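Local coordinates for mandelate racemase/muconate lactonizing protein (Paenibacillus sp., PDB 3V5C) that probably dehydrates galacturonate with the help of magnesium, as an enolase-superfamily lyase examined here as a mutant, at residues Tyr317-Ala321 against Phe365-Phe369; Tyr58-Met64 against Leu93-Pro98; Leu22-Ala27 against Asp338-Gly344. The protein carries 1 engineered substitution. All coordinates share one frame; numbering follows the deposited sequence.

Contact 1: Tyr317-Ala321 against Phe365-Phe369; sequences YGIYA and FGIVF
Helix residues Tyr317, Tyr320 and Ala321 face a loop that runs into the short strand 368-369, and the backbones stay well apart, with the closest pair of CA atoms, Ala321 and Phe365, separated by 7.0 Å. Side chains fill the gap. Tyr317 meets three residues of 365-369: with CG anti to its own backbone N (chi1 -175°), its ring extends from the helix across Phe365, Ile367 and Phe369. It presents its edge to the face of Phe365 in a T-shaped pair, ring planes at 67° and ring centroids 5.9 Å apart. The hydroxyl end leads this approach, Tyr317 OH lying 3.2 Å from Phe365 CD2. Further round the same ring, Tyr317 CE2 meets the CD1 methyl of Ile367 at 3.7 Å. Tyr317 CE2 also reaches Phe369 CZ at 4.0 Å, edge against edge with each atom near the plane of the other ring. The extended Ile367 chain brings one methyl between two tyrosines, for Ile367 CD1 also rests 3.8 Å from Tyr320 CB, the two side chains crossing nearly at right angles. On the other flank, Phe365 CE1 comes to 4.2 Å from Ala321 CA, so the phenylalanine ring touches the helix backbone itself. The result is a buried, largely aromatic seam. Around it, Tyr97 of helix 92-107 adds an edge-to-face partner for Tyr317, Tyr58 stacks on Phe369, and Met345 of strand 345-346 packs against Tyr320, Ile367 and Phe369, setting helix 317-325 among that helix and the paired strands 345-346 and 368-369.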
loop_
_atom_site.group_PDB
_atom_site.type_symbol
_atom_site.label_atom_id
_atom_site.label_comp_id
_atom_site.label_asym_id
_atom_site.label_seq_id
_atom_site.Cartn_x
_atom_site.Cartn_y
_atom_site.Cartn_z
ATOM N N TYR A 317 -7.677 4.136 -1.560
ATOM C CA TYR A 317 -7.414 4.180 -2.996
ATOM C C TYR A 317 -6.104 3.478 -3.337
ATOM O O TYR A 317 -5.969 2.867 -4.390
ATOM C CB TYR A 317 -7.366 5.627 -3.477
ATOM C CG TYR A 317 -7.226 5.764 -4.975
ATOM C CD1 TYR A 317 -5.971 5.833 -5.573
ATOM C CD2 TYR A 317 -8.356 5.794 -5.789
ATOM C CE1 TYR A 317 -5.849 5.962 -6.943
ATOM C CE2 TYR A 317 -8.246 5.917 -7.187
ATOM C CZ TYR A 317 -6.980 5.999 -7.738
ATOM O OH TYR A 317 -6.841 6.123 -9.097
ATOM N N GLY A 318 -5.130 3.563 -2.432
ATOM C CA GLY A 318 -3.823 2.973 -2.669
ATOM C C GLY A 318 -3.825 1.469 -2.842
ATOM O O GLY A 318 -2.910 0.913 -3.445
ATOM N N ILE A 319 -4.837 0.795 -2.293
ATOM C CA ILE A 319 -4.959 -0.637 -2.470
ATOM C C ILE A 319 -5.062 -1.002 -3.946
ATOM O O ILE A 319 -4.351 -1.900 -4.438
ATOM C CB ILE A 319 -6.201 -1.138 -1.718
ATOM C CG1 ILE A 319 -6.021 -0.876 -0.221
ATOM C CG2 ILE A 319 -6.458 -2.623 -2.029
ATOM C CD1 ILE A 319 -7.313 -1.154 0.573
ATOM N N TYR A 320 -5.951 -0.302 -4.646
ATOM C CA TYR A 320 -6.269 -0.599 -6.038
ATOM C C TYR A 320 -5.102 -0.179 -6.931
ATOM O O TYR A 320 -4.712 -0.900 -7.849
ATOM C CB TYR A 320 -7.626 0.053 -6.401
ATOM C CG TYR A 320 -8.608 -0.300 -5.302
ATOM C CD1 TYR A 320 -9.129 -1.588 -5.214
ATOM C CD2 TYR A 320 -8.915 0.602 -4.291
ATOM C CE1 TYR A 320 -9.960 -1.954 -4.163
ATOM C CE2 TYR A 320 -9.761 0.250 -3.247
ATOM C CZ TYR A 320 -10.281 -1.032 -3.190
ATOM O OH TYR A 320 -11.108 -1.412 -2.139
ATOM N N ALA A 321 -4.508 0.963 -6.607
ATOM C CA ALA A 321 -3.288 1.431 -7.276
ATOM C C ALA A 321 -2.180 0.390 -7.194
ATOM O O ALA A 321 -1.538 0.059 -8.187
ATOM C CB ALA A 321 -2.839 2.738 -6.667
ATOM N N PHE A 365 -8.261 2.717 -13.626
ATOM C CA PHE A 365 -8.076 1.923 -12.413
ATOM C C PHE A 365 -9.297 1.073 -12.069
ATOM O O PHE A 365 -9.325 0.436 -11.029
ATOM C CB PHE A 365 -7.653 2.790 -11.210
ATOM C CG PHE A 365 -6.242 3.327 -11.313
ATOM C CD1 PHE A 365 -5.146 2.525 -10.996
ATOM C CD2 PHE A 365 -6.022 4.620 -11.747
ATOM C CE1 PHE A 365 -3.839 3.015 -11.092
ATOM C CE2 PHE A 365 -4.732 5.130 -11.843
ATOM C CZ PHE A 365 -3.628 4.316 -11.524
ATOM N N GLY A 366 -10.288 1.035 -12.954
ATOM C CA GLY A 366 -11.414 0.136 -12.748
ATOM C C GLY A 366 -12.322 0.519 -11.590
ATOM O O GLY A 366 -13.167 -0.262 -11.175
ATOM N N ILE A 367 -12.146 1.725 -11.072
ATOM C CA ILE A 367 -12.975 2.240 -9.990
ATOM C C ILE A 367 -14.006 3.210 -10.561
ATOM O O ILE A 367 -13.660 4.108 -11.322
ATOM C CB ILE A 367 -12.112 2.988 -8.966
ATOM C CG1 ILE A 367 -11.081 2.038 -8.370
ATOM C CG2 ILE A 367 -12.987 3.650 -7.903
ATOM C CD1 ILE A 367 -10.059 2.725 -7.457
ATOM N N VAL A 368 -15.282 3.022 -10.215
ATOM C CA VAL A 368 -16.309 3.897 -10.752
ATOM C C VAL A 368 -16.744 4.897 -9.686
ATOM O O VAL A 368 -17.311 4.522 -8.656
ATOM C CB VAL A 368 -17.532 3.089 -11.277
ATOM C CG1 VAL A 368 -18.595 4.042 -11.844
ATOM C CG2 VAL A 368 -17.063 2.102 -12.319
ATOM N N PHE A 369 -16.445 6.171 -9.920
ATOM C CA PHE A 369 -16.843 7.218 -8.985
ATOM C C PHE A 369 -18.246 7.729 -9.268
ATOM O O PHE A 369 -18.700 7.752 -10.415
ATOM C CB PHE A 369 -15.822 8.364 -8.968
ATOM C CG PHE A 369 -14.512 7.979 -8.346
ATOM C CD1 PHE A 369 -14.227 8.294 -7.026
ATOM C CD2 PHE A 369 -13.571 7.269 -9.076
ATOM C CE1 PHE A 369 -13.016 7.912 -6.436
ATOM C CE2 PHE A 369 -12.342 6.892 -8.497
ATOM C CZ PHE A 369 -12.079 7.204 -7.170
#

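Contact 2: Tyr58-Met64 against Leu93-Pro98; sequences YGSSIHM and LQLEYP
Strand 58-60 and the kinked start of helix 92-107 cross with their N-to-C directions 137° apart and their short axes 5.8 Å apart at closest approach, and the loop after the strand continues along the helix. The pairing belongs to the N-terminal capping domain of the enolase fold, where an antiparallel sheet packs against helices. Gly59 lies directly against Tyr97 and Pro98, its CA 4.2 Å from Pro98 CA; a side chain there would collide with Tyr97 CB and Pro98 N. Farther along, the helix carbonyls that the kink leaves without their usual partners are taken by the other segment. Ile62 N donates almost straight to Leu93 O (3.1 Å, 177°), approaching from above the carbonyl plane, whereas Ser61 OG gives its proton to a lone pair of Gln94 O, in the carbonyl plane, at 2.8 Å. Gln94 bends at chi2 (85°), which swings its amide to His63, where NE2 donates to His63 O at 3.0 Å, with that oxygen near the amide plane. Its CG simultaneously packs on Met64 CB. With an alanine here the amide is gone, which is likely to leave His63 O without this donor and a gap beside Met64 CB. Leu93 lies alongside His63, its CD1 touching ring atom CD2, while its CB meets Ile62 CG1. Tyr97, whose hydroxyl is bonded to Ile286 O, offers ring atom CD2 to Ser60 CB. At the kink a water accepts from Tyr97 N at 2.9 Å, and a second water donates to Leu93 O at 2.9 Å and joins it to Ser60 OG.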
loop_
_atom_site.group_PDB
_atom_site.type_symbol
_atom_site.label_atom_id
_atom_site.label_comp_id
_atom_site.label_asym_id
_atom_site.label_seq_id
_atom_site.Cartn_x
_atom_site.Cartn_y
_atom_site.Cartn_z
ATOM N N TYR A 58 -10.307 10.107 -12.697
ATOM C CA TYR A 58 -10.380 10.281 -11.255
ATOM C C TYR A 58 -9.180 9.617 -10.576
ATOM O O TYR A 58 -8.712 8.561 -11.013
ATOM C CB TYR A 58 -11.616 9.550 -10.731
ATOM C CG TYR A 58 -12.948 10.257 -10.878
ATOM C CD1 TYR A 58 -13.461 11.024 -9.827
ATOM C CD2 TYR A 58 -13.736 10.093 -12.015
ATOM C CE1 TYR A 58 -14.689 11.646 -9.919
ATOM C CE2 TYR A 58 -14.992 10.730 -12.115
ATOM C CZ TYR A 58 -15.447 11.498 -11.068
ATOM O OH TYR A 58 -16.675 12.127 -11.129
ATOM N N GLY A 59 -8.709 10.193 -9.476
ATOM C CA GLY A 59 -7.732 9.480 -8.664
ATOM C C GLY A 59 -7.302 10.191 -7.402
ATOM O O GLY A 59 -7.662 11.339 -7.172
ATOM N N SER A 60 -6.533 9.490 -6.573
ATOM C CA SER A 60 -5.876 10.101 -5.412
ATOM C C SER A 60 -5.148 11.379 -5.821
ATOM O O SER A 60 -4.577 11.454 -6.909
ATOM C CB SER A 60 -4.877 9.107 -4.816
ATOM O OG SER A 60 -4.002 9.737 -3.893
ATOM N N SER A 61 -5.202 12.387 -4.966
ATOM C CA SER A 61 -4.432 13.608 -5.201
ATOM C C SER A 61 -4.005 14.159 -3.854
ATOM O O SER A 61 -4.853 14.332 -2.972
ATOM C CB SER A 61 -5.278 14.642 -5.952
ATOM O OG SER A 61 -4.579 15.880 -6.047
ATOM N N ILE A 62 -2.707 14.419 -3.681
ATOM C CA ILE A 62 -2.228 15.075 -2.471
ATOM C C ILE A 62 -1.339 16.257 -2.830
ATOM O O ILE A 62 -0.815 16.336 -3.946
ATOM C CB ILE A 62 -1.502 14.098 -1.516
ATOM C CG1 ILE A 62 -0.205 13.586 -2.139
ATOM C CG2 ILE A 62 -2.447 12.944 -1.121
ATOM C CD1 ILE A 62 0.742 12.892 -1.136
ATOM N N HIS A 63 -1.193 17.179 -1.881
ATOM C CA HIS A 63 -0.312 18.333 -2.043
ATOM C C HIS A 63 -0.736 19.227 -3.208
ATOM O O HIS A 63 0.116 19.814 -3.875
ATOM C CB HIS A 63 1.126 17.871 -2.270
ATOM C CG HIS A 63 1.739 17.192 -1.089
ATOM N ND1 HIS A 63 0.999 16.751 -0.014
ATOM C CD2 HIS A 63 3.029 16.886 -0.809
ATOM C CE1 HIS A 63 1.805 16.195 0.875
ATOM N NE2 HIS A 63 3.041 16.266 0.417
ATOM N N MET A 64 -2.032 19.306 -3.479
ATOM C CA MET A 64 -2.512 20.183 -4.550
ATOM C C MET A 64 -3.418 21.261 -3.987
ATOM O O MET A 64 -4.393 20.954 -3.308
ATOM C CB MET A 64 -3.285 19.394 -5.607
ATOM C CG MET A 64 -3.758 20.253 -6.769
ATOM S SD MET A 64 -4.266 19.294 -8.208
ATOM C CE MET A 64 -5.705 18.422 -7.581
ATOM N N LEU A 93 2.464 13.721 -7.352
ATOM C CA LEU A 93 1.604 13.562 -6.178
ATOM C C LEU A 93 0.204 14.136 -6.426
ATOM O O LEU A 93 -0.797 13.602 -5.932
ATOM C CB LEU A 93 2.222 14.220 -4.953
ATOM C CG LEU A 93 3.635 13.764 -4.587
ATOM C CD1 LEU A 93 4.176 14.589 -3.424
ATOM C CD2 LEU A 93 3.665 12.241 -4.298
ATOM N N GLN A 94 0.146 15.217 -7.196
ATOM C CA GLN A 94 -1.091 15.947 -7.413
ATOM C C GLN A 94 -1.967 15.293 -8.474
ATOM O O GLN A 94 -3.187 15.260 -8.340
ATOM C CB GLN A 94 -0.771 17.371 -7.866
ATOM C CG GLN A 94 -0.062 18.225 -6.822
ATOM C CD GLN A 94 1.452 18.035 -6.800
ATOM O OE1 GLN A 94 2.028 17.299 -7.613
ATOM N NE2 GLN A 94 2.104 18.703 -5.853
ATOM N N LEU A 95 -1.343 14.760 -9.526
ATOM C CA LEU A 95 -2.128 14.369 -10.692
ATOM C C LEU A 95 -1.836 13.018 -11.341
ATOM O O LEU A 95 -2.525 12.649 -12.295
ATOM C CB LEU A 95 -2.027 15.466 -11.775
ATOM C CG LEU A 95 -2.646 16.831 -11.494
ATOM C CD1 LEU A 95 -2.336 17.763 -12.689
ATOM C CD2 LEU A 95 -4.134 16.702 -11.246
ATOM N N GLU A 96 -0.866 12.261 -10.850
ATOM C CA GLU A 96 -0.517 11.028 -11.560
ATOM C C GLU A 96 -1.716 10.087 -11.620
ATOM O O GLU A 96 -1.944 9.417 -12.626
ATOM C CB GLU A 96 0.677 10.299 -10.949
ATOM C CG GLU A 96 0.466 9.743 -9.550
ATOM C CD GLU A 96 1.752 9.172 -8.982
ATOM O OE1 GLU A 96 1.767 8.904 -7.779
ATOM O OE2 GLU A 96 2.726 8.993 -9.748
ATOM N N TYR A 97 -2.475 10.015 -10.537
ATOM C CA TYR A 97 -3.568 9.063 -10.526
ATOM C C TYR A 97 -4.724 9.482 -11.436
ATOM O O TYR A 97 -5.142 8.706 -12.286
ATOM C CB TYR A 97 -4.009 8.703 -9.090
ATOM C CG TYR A 97 -3.015 7.793 -8.387
ATOM C CD1 TYR A 97 -2.795 6.495 -8.851
ATOM C CD2 TYR A 97 -2.273 8.220 -7.281
ATOM C CE1 TYR A 97 -1.903 5.634 -8.255
ATOM C CE2 TYR A 97 -1.373 7.344 -6.658
ATOM C CZ TYR A 97 -1.186 6.055 -7.172
ATOM O OH TYR A 97 -0.314 5.161 -6.584
ATOM N N PRO A 98 -5.243 10.710 -11.272
ATOM C CA PRO A 98 -6.248 11.126 -12.266
ATOM C C PRO A 98 -5.736 11.048 -13.721
ATOM O O PRO A 98 -6.522 10.731 -14.617
ATOM C CB PRO A 98 -6.547 12.587 -11.890
ATOM C CG PRO A 98 -6.066 12.733 -10.449
ATOM C CD PRO A 98 -4.957 11.743 -10.256
HETATM O O HOH W 1 -2.155 11.732 -8.195
HETATM O O HOH W 2 -1.917 11.070 -4.924
#

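Contact 3: Leu22-Ala27 against Asp338-Gly344; sequences LTGERA and DDITIEG
Strand 340-342 adds to the antiparallel sheet of the N-terminal capping domain by pairing with strand 14-30, although it comes from late in the chain. Glu25 and Thr341 form the hydrogen-bonded pair: Thr341 N donates to Glu25 O at 2.9 Å and Glu25 N to Thr341 O. Glu343 N to Thr23 O and Ala27 N to Asp339 O extend the backbone pairing at its two ends. Gly24 and Ile342 are a non-hydrogen-bonded pair with CA atoms 4.0 Å apart; a CB on Gly24 would collide with Thr341 O and Ile342 CA. Leu22 crosses Ile342 nearly at right angles, its CB 3.6 Å from Ile342 CG2. At the opposite end Arg26 turns toward Asp338. Its CG sits between the backbone N and carbonyl carbon (chi1 48°) and the chain bends again at chi3, bringing the guanidinium side-on to the carboxylate in a salt bridge. Both NE, at 2.9 Å, and NH2, at 3.3 Å, donate to Asp338 OD2, which lies in the guanidinium plane. The two flat groups are nearly coplanar, 23° apart, and NE arrives on the syn side of the oxygen. Arg26 NH1 is also bonded to Gly40 O, which probably limits rotation of the group, while Asp339 OD2 forms a salt bridge with Lys162. Such a return of the chain from the barrel to the N-terminal sheet fits the two-domain architecture of the enolase superfamily.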
loop_
_atom_site.group_PDB
_atom_site.type_symbol
_atom_site.label_atom_id
_atom_site.label_comp_id
_atom_site.label_asym_id
_atom_site.label_seq_id
_atom_site.Cartn_x
_atom_site.Cartn_y
_atom_site.Cartn_z
ATOM N N LEU A 22 -13.395 12.401 -0.014
ATOM C CA LEU A 22 -14.398 11.354 0.151
ATOM C C LEU A 22 -14.217 10.681 1.513
ATOM O O LEU A 22 -13.106 10.632 2.036
ATOM C CB LEU A 22 -14.261 10.296 -0.954
ATOM C CG LEU A 22 -15.001 10.548 -2.274
ATOM C CD1 LEU A 22 -14.763 11.934 -2.805
ATOM C CD2 LEU A 22 -14.609 9.481 -3.297
ATOM N N THR A 23 -15.314 10.178 2.074
ATOM C CA THR A 23 -15.288 9.594 3.407
ATOM C C THR A 23 -15.940 8.225 3.402
ATOM O O THR A 23 -16.847 7.962 2.618
ATOM C CB THR A 23 -16.037 10.496 4.403
ATOM O OG1 THR A 23 -17.392 10.653 3.976
ATOM C CG2 THR A 23 -15.369 11.866 4.499
ATOM N N GLY A 24 -15.481 7.361 4.295
ATOM C CA GLY A 24 -16.102 6.068 4.473
ATOM C C GLY A 24 -15.657 5.444 5.777
ATOM O O GLY A 24 -15.270 6.150 6.711
ATOM N N GLU A 25 -15.642 4.117 5.813
ATOM C CA GLU A 25 -15.326 3.418 7.051
ATOM C C GLU A 25 -14.678 2.089 6.746
ATOM O O GLU A 25 -15.007 1.458 5.734
ATOM C CB GLU A 25 -16.610 3.142 7.850
ATOM C CG GLU A 25 -17.288 4.365 8.454
ATOM C CD GLU A 25 -18.299 3.983 9.531
ATOM O OE1 GLU A 25 -18.593 2.775 9.669
ATOM O OE2 GLU A 25 -18.791 4.885 10.244
ATOM N N ARG A 26 -13.792 1.630 7.634
ATOM C CA ARG A 26 -13.294 0.268 7.499
ATOM C C ARG A 26 -14.264 -0.718 8.168
ATOM O O ARG A 26 -15.091 -0.328 8.998
ATOM C CB ARG A 26 -11.841 0.097 7.975
ATOM C CG ARG A 26 -11.506 0.699 9.320
ATOM C CD ARG A 26 -10.053 0.334 9.754
ATOM N NE ARG A 26 -9.005 0.978 8.951
ATOM C CZ ARG A 26 -8.514 2.184 9.204
ATOM N NH1 ARG A 26 -8.976 2.889 10.231
ATOM N NH2 ARG A 26 -7.567 2.708 8.420
ATOM N N ALA A 27 -14.147 -1.973 7.779
ATOM C CA ALA A 27 -15.118 -2.977 8.206
ATOM C C ALA A 27 -15.028 -3.231 9.707
ATOM O O ALA A 27 -16.038 -3.543 10.346
ATOM C CB ALA A 27 -14.929 -4.264 7.432
ATOM N N ASP A 338 -6.725 -3.419 3.346
ATOM C CA ASP A 338 -7.613 -3.010 4.432
ATOM C C ASP A 338 -9.020 -2.976 3.823
ATOM O O ASP A 338 -9.219 -2.402 2.753
ATOM C CB ASP A 338 -7.197 -1.609 4.909
ATOM C CG ASP A 338 -7.662 -1.277 6.320
ATOM O OD1 ASP A 338 -8.095 -2.189 7.071
ATOM O OD2 ASP A 338 -7.559 -0.077 6.681
ATOM N N ASP A 339 -9.996 -3.600 4.485
ATOM C CA ASP A 339 -11.354 -3.674 3.956
ATOM C C ASP A 339 -12.110 -2.378 4.253
ATOM O O ASP A 339 -12.536 -2.140 5.380
ATOM C CB ASP A 339 -12.091 -4.860 4.573
ATOM C CG ASP A 339 -13.446 -5.105 3.945
ATOM O OD1 ASP A 339 -13.944 -4.261 3.167
ATOM O OD2 ASP A 339 -14.042 -6.163 4.235
ATOM N N ILE A 340 -12.250 -1.536 3.235
ATOM C CA ILE A 340 -12.803 -0.201 3.413
ATOM C C ILE A 340 -13.905 0.079 2.419
ATOM O O ILE A 340 -13.831 -0.327 1.263
ATOM C CB ILE A 340 -11.706 0.868 3.233
ATOM C CG1 ILE A 340 -10.639 0.684 4.314
ATOM C CG2 ILE A 340 -12.301 2.275 3.336
ATOM C CD1 ILE A 340 -9.339 1.436 4.033
ATOM N N THR A 341 -14.927 0.798 2.874
ATOM C CA THR A 341 -15.972 1.239 1.964
ATOM C C THR A 341 -15.990 2.756 1.973
ATOM O O THR A 341 -16.303 3.374 2.980
ATOM C CB THR A 341 -17.357 0.664 2.356
ATOM O OG1 THR A 341 -17.340 -0.759 2.165
ATOM C CG2 THR A 341 -18.442 1.262 1.473
ATOM N N ILE A 342 -15.605 3.351 0.847
ATOM C CA ILE A 342 -15.640 4.794 0.715
ATOM C C ILE A 342 -16.895 5.195 -0.056
ATOM O O ILE A 342 -17.154 4.676 -1.143
ATOM C CB ILE A 342 -14.385 5.298 -0.061
ATOM C CG1 ILE A 342 -13.090 4.921 0.675
ATOM C CG2 ILE A 342 -14.457 6.808 -0.297
ATOM C CD1 ILE A 342 -12.908 5.560 2.043
ATOM N N GLU A 343 -17.661 6.130 0.492
ATOM C CA GLU A 343 -18.881 6.581 -0.173
ATOM C C GLU A 343 -18.558 7.252 -1.502
ATOM O O GLU A 343 -17.708 8.130 -1.562
ATOM C CB GLU A 343 -19.676 7.520 0.739
ATOM C CG GLU A 343 -20.255 6.812 1.955
ATOM C CD GLU A 343 -21.091 5.610 1.565
ATOM O OE1 GLU A 343 -22.115 5.808 0.877
ATOM O OE2 GLU A 343 -20.711 4.473 1.920
ATOM N N GLY A 344 -19.223 6.819 -2.569
ATOM C CA GLY A 344 -18.971 7.382 -3.889
ATOM C C GLY A 344 -17.840 6.730 -4.674
ATOM O O GLY A 344 -17.533 7.154 -5.784
HETATM O O HOH W 3 -17.520 10.417 0.187
#

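From the N terminus, 22-27 comes first and pairs with 338-344, so contact 3 closes a loop of 310 residues that brings the chain back from the barrel to the N-terminal sheet. Contact 2 is nested inside that loop, joining 58-64 to 93-98 across 28 intervening residues, and it closes before contact 1 opens, so these two are in series. Contact 1 opens at 317-321, before contact 3 has closed, and ends at 365-369 after it, so the two cross. Contact 1 ties helix 317-325 to 365-369 and touches both others: Phe369 lies against Tyr58 and Leu22, and Tyr317 against Gly59 and Ser60. Contacts 2 and 3 do not meet but share the N-terminal sheet.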